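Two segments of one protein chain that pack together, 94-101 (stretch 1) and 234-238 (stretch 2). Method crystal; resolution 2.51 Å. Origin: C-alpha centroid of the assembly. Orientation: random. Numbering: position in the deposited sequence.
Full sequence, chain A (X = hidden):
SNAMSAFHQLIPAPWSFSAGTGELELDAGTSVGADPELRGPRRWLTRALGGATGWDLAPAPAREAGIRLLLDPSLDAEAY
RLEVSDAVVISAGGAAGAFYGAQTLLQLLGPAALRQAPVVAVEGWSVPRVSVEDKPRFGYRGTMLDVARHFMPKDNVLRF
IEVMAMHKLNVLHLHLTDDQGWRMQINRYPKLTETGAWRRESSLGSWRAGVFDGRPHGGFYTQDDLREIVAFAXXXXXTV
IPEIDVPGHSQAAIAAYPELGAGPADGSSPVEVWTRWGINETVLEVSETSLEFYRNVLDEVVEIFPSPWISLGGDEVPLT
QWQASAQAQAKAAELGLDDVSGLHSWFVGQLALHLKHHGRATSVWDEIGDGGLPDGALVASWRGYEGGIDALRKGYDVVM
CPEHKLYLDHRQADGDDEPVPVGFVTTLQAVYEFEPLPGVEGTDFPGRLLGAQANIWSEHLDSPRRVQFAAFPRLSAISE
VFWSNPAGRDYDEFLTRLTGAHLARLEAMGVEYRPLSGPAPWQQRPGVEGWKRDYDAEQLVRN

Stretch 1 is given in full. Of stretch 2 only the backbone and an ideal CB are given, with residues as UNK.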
# COMPACT_ATOMS: atom_id res chain seq x y z
N GLY A 94 20.35 -17.06 -16.46
CA GLY A 94 19.68 -17.54 -15.27
C GLY A 94 18.33 -16.87 -15.03
O GLY A 94 17.89 -16.02 -15.80
N ALA A 95 17.69 -17.28 -13.94
CA ALA A 95 16.41 -16.74 -13.53
C ALA A 95 16.43 -15.22 -13.45
O ALA A 95 15.59 -14.55 -14.06
CB ALA A 95 16.00 -17.34 -12.22
N ALA A 96 17.38 -14.67 -12.69
CA ALA A 96 17.47 -13.23 -12.55
C ALA A 96 17.58 -12.53 -13.90
O ALA A 96 16.98 -11.48 -14.11
CB ALA A 96 18.64 -12.85 -11.67
N GLY A 97 18.33 -13.12 -14.83
CA GLY A 97 18.47 -12.54 -16.15
C GLY A 97 17.14 -12.49 -16.88
O GLY A 97 16.76 -11.46 -17.44
N ALA A 98 16.43 -13.61 -16.85
CA ALA A 98 15.12 -13.72 -17.48
C ALA A 98 14.16 -12.72 -16.84
O ALA A 98 13.32 -12.13 -17.52
CB ALA A 98 14.59 -15.14 -17.34
N PHE A 99 14.30 -12.53 -15.54
CA PHE A 99 13.45 -11.60 -14.83
C PHE A 99 13.67 -10.20 -15.38
O PHE A 99 12.71 -9.50 -15.70
CB PHE A 99 13.76 -11.64 -13.32
CG PHE A 99 12.94 -10.68 -12.51
CD1 PHE A 99 11.63 -10.97 -12.18
CD2 PHE A 99 13.48 -9.47 -12.10
CE1 PHE A 99 10.86 -10.08 -11.43
CE2 PHE A 99 12.71 -8.56 -11.35
CZ PHE A 99 11.41 -8.88 -11.02
N TYR A 100 14.93 -9.79 -15.50
CA TYR A 100 15.24 -8.45 -15.98
C TYR A 100 14.78 -8.26 -17.43
O TYR A 100 14.34 -7.18 -17.81
CB TYR A 100 16.72 -8.12 -15.78
CG TYR A 100 17.09 -8.09 -14.31
CD1 TYR A 100 16.22 -7.53 -13.38
CD2 TYR A 100 18.27 -8.66 -13.85
CE1 TYR A 100 16.53 -7.49 -12.02
CE2 TYR A 100 18.59 -8.65 -12.48
CZ TYR A 100 17.71 -8.07 -11.58
OH TYR A 100 18.01 -8.05 -10.24
N GLY A 101 14.85 -9.32 -18.22
CA GLY A 101 14.35 -9.27 -19.58
C GLY A 101 12.86 -8.96 -19.57
O GLY A 101 12.41 -8.10 -20.31
N UNK A 234 12.54 -12.27 -3.04
CA UNK A 234 13.26 -13.34 -3.70
C UNK A 234 12.62 -13.69 -5.05
O UNK A 234 13.31 -14.03 -6.02
CB UNK A 234 13.31 -14.57 -2.80
N UNK A 235 11.29 -13.59 -5.10
CA UNK A 235 10.59 -13.78 -6.37
C UNK A 235 11.04 -12.74 -7.39
O UNK A 235 11.02 -12.97 -8.59
CB UNK A 235 9.08 -13.70 -6.17
N UNK A 236 11.39 -11.55 -6.90
CA UNK A 236 11.92 -10.46 -7.72
C UNK A 236 13.46 -10.34 -7.76
O UNK A 236 13.99 -9.31 -8.18
CB UNK A 236 11.34 -9.14 -7.21
N UNK A 237 14.16 -11.33 -7.19
CA UNK A 237 15.62 -11.39 -7.28
C UNK A 237 16.28 -10.23 -6.55
O UNK A 237 17.28 -9.66 -6.98
CB UNK A 237 16.06 -11.40 -8.75
N UNK A 238 15.68 -9.88 -5.43
CA UNK A 238 16.24 -8.90 -4.55
C UNK A 238 16.69 -9.61 -3.27
O UNK A 238 15.93 -10.41 -2.70
CB UNK A 238 15.23 -7.79 -4.26

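Stretch 1 is a helix from Ala 95 onward, with Gly 94 as its N-cap. The surface it turns to stretch 2 is made by Ala 95, Ala 96, Phe 99 and Tyr 100. It offers small methyl groups at one end, a large aromatic ring in the middle and a phenol hydroxyl beyond.

Position 234 lies in a helix and is out of reach of stretch 1. Nothing of stretch 1 comes within 5.5 Å of its ideal CB, so the contact sets no demand. Most helix-compatible residues would suit. The deposited residue is Ala 234. Its carbonyl accepts a backbone hydrogen bond from the N of position 237.

Position 235 has helical backbone angles, but its CA-to-CB bond points away from stretch 1. Stretch 1 places nothing on that side, and polar or charged side chains would be as acceptable as small ones. The residue is Asp 235. Its carboxylate takes no part in the contact. Its backbone does: O of Asp 235 is 4.1 Å from CE1 of Phe 99.

At position 236 the CA-to-CB bond points sideways. The ideal CB is 3.8 Å from CZ of Phe 99, and the CA sits over one face of that ring, 4.1 Å from its centroid. An aliphatic first part would suit the Phe 99 ring; Leu, Met, Lys, Gln or Arg could supply it. The residue is Arg 236. Its CG lies 3.7 Å from CZ of Phe 99, while the end of the side chain leads away. The guanidinium forms its hydrogen bonds outside the two stretches. O of Arg 236 is 3.5 Å from CE2 of Phe 99. O of Arg 236 also accepts a hydrogen bond from the oxygen of water 1 at 2.9 Å. The oxygen of water 1 in turn accepts one from OH of Tyr 100 at 2.7 Å, so it bridges the two stretches.

Position 237 has a phi/psi of 65/38, a left-handed conformation that favours Gly, Asn or Asp but does not exclude others. The CA-to-CB bond points toward stretch 1. The ideal CB is 4.2 Å from both CB of Ala 96 and OH of Tyr 100. The small alanines leave room for a flat side chain, so His, Asn or an aromatic residue could fit. The residue is His 237, which has the largest covered area in the contact. Its imidazole lies flat against the start of the helix, with CA of Ala 96 3.5 Å from the ring centroid and almost on the ring normal. CE1 of His 237 is 3.4 Å from CB of Ala 95. CD2 of His 237 is 3.7 Å from CB of Phe 99. The imidazole makes no hydrogen bond to stretch 1.

Position 238 has extended backbone angles and a sideways CA-to-CB bond, with nothing of stretch 1 near its ideal CB. Many residues, including beta-branched ones, would suit. The residue is Ile 238, whose side chain stays clear of stretch 1.

Stretch 2, residues 234-238: ADRHI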
# COMPACT_ATOMS: atom_id res chain seq x y z
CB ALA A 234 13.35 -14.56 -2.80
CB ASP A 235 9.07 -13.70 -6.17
CG ASP A 235 8.46 -15.01 -5.68
OD1 ASP A 235 9.18 -16.05 -5.64
OD2 ASP A 235 7.24 -14.98 -5.34
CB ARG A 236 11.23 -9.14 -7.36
CG ARG A 236 9.75 -9.11 -7.76
CD ARG A 236 8.91 -8.41 -6.70
NE ARG A 236 7.48 -8.52 -6.96
CZ ARG A 236 6.71 -9.55 -6.61
NH1 ARG A 236 7.23 -10.60 -5.98
NH2 ARG A 236 5.42 -9.53 -6.89
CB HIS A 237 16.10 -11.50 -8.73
CG HIS A 237 15.72 -12.80 -9.36
ND1 HIS A 237 16.45 -13.96 -9.17
CD2 HIS A 237 14.65 -13.15 -10.11
CE1 HIS A 237 15.86 -14.95 -9.81
NE2 HIS A 237 14.77 -14.49 -10.39
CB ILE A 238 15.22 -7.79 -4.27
CG1 ILE A 238 14.89 -7.07 -5.57
CG2 ILE A 238 15.74 -6.83 -3.22
CD1 ILE A 238 13.63 -6.22 -5.51
O HOH W 1 15.81 -7.17 -8.99
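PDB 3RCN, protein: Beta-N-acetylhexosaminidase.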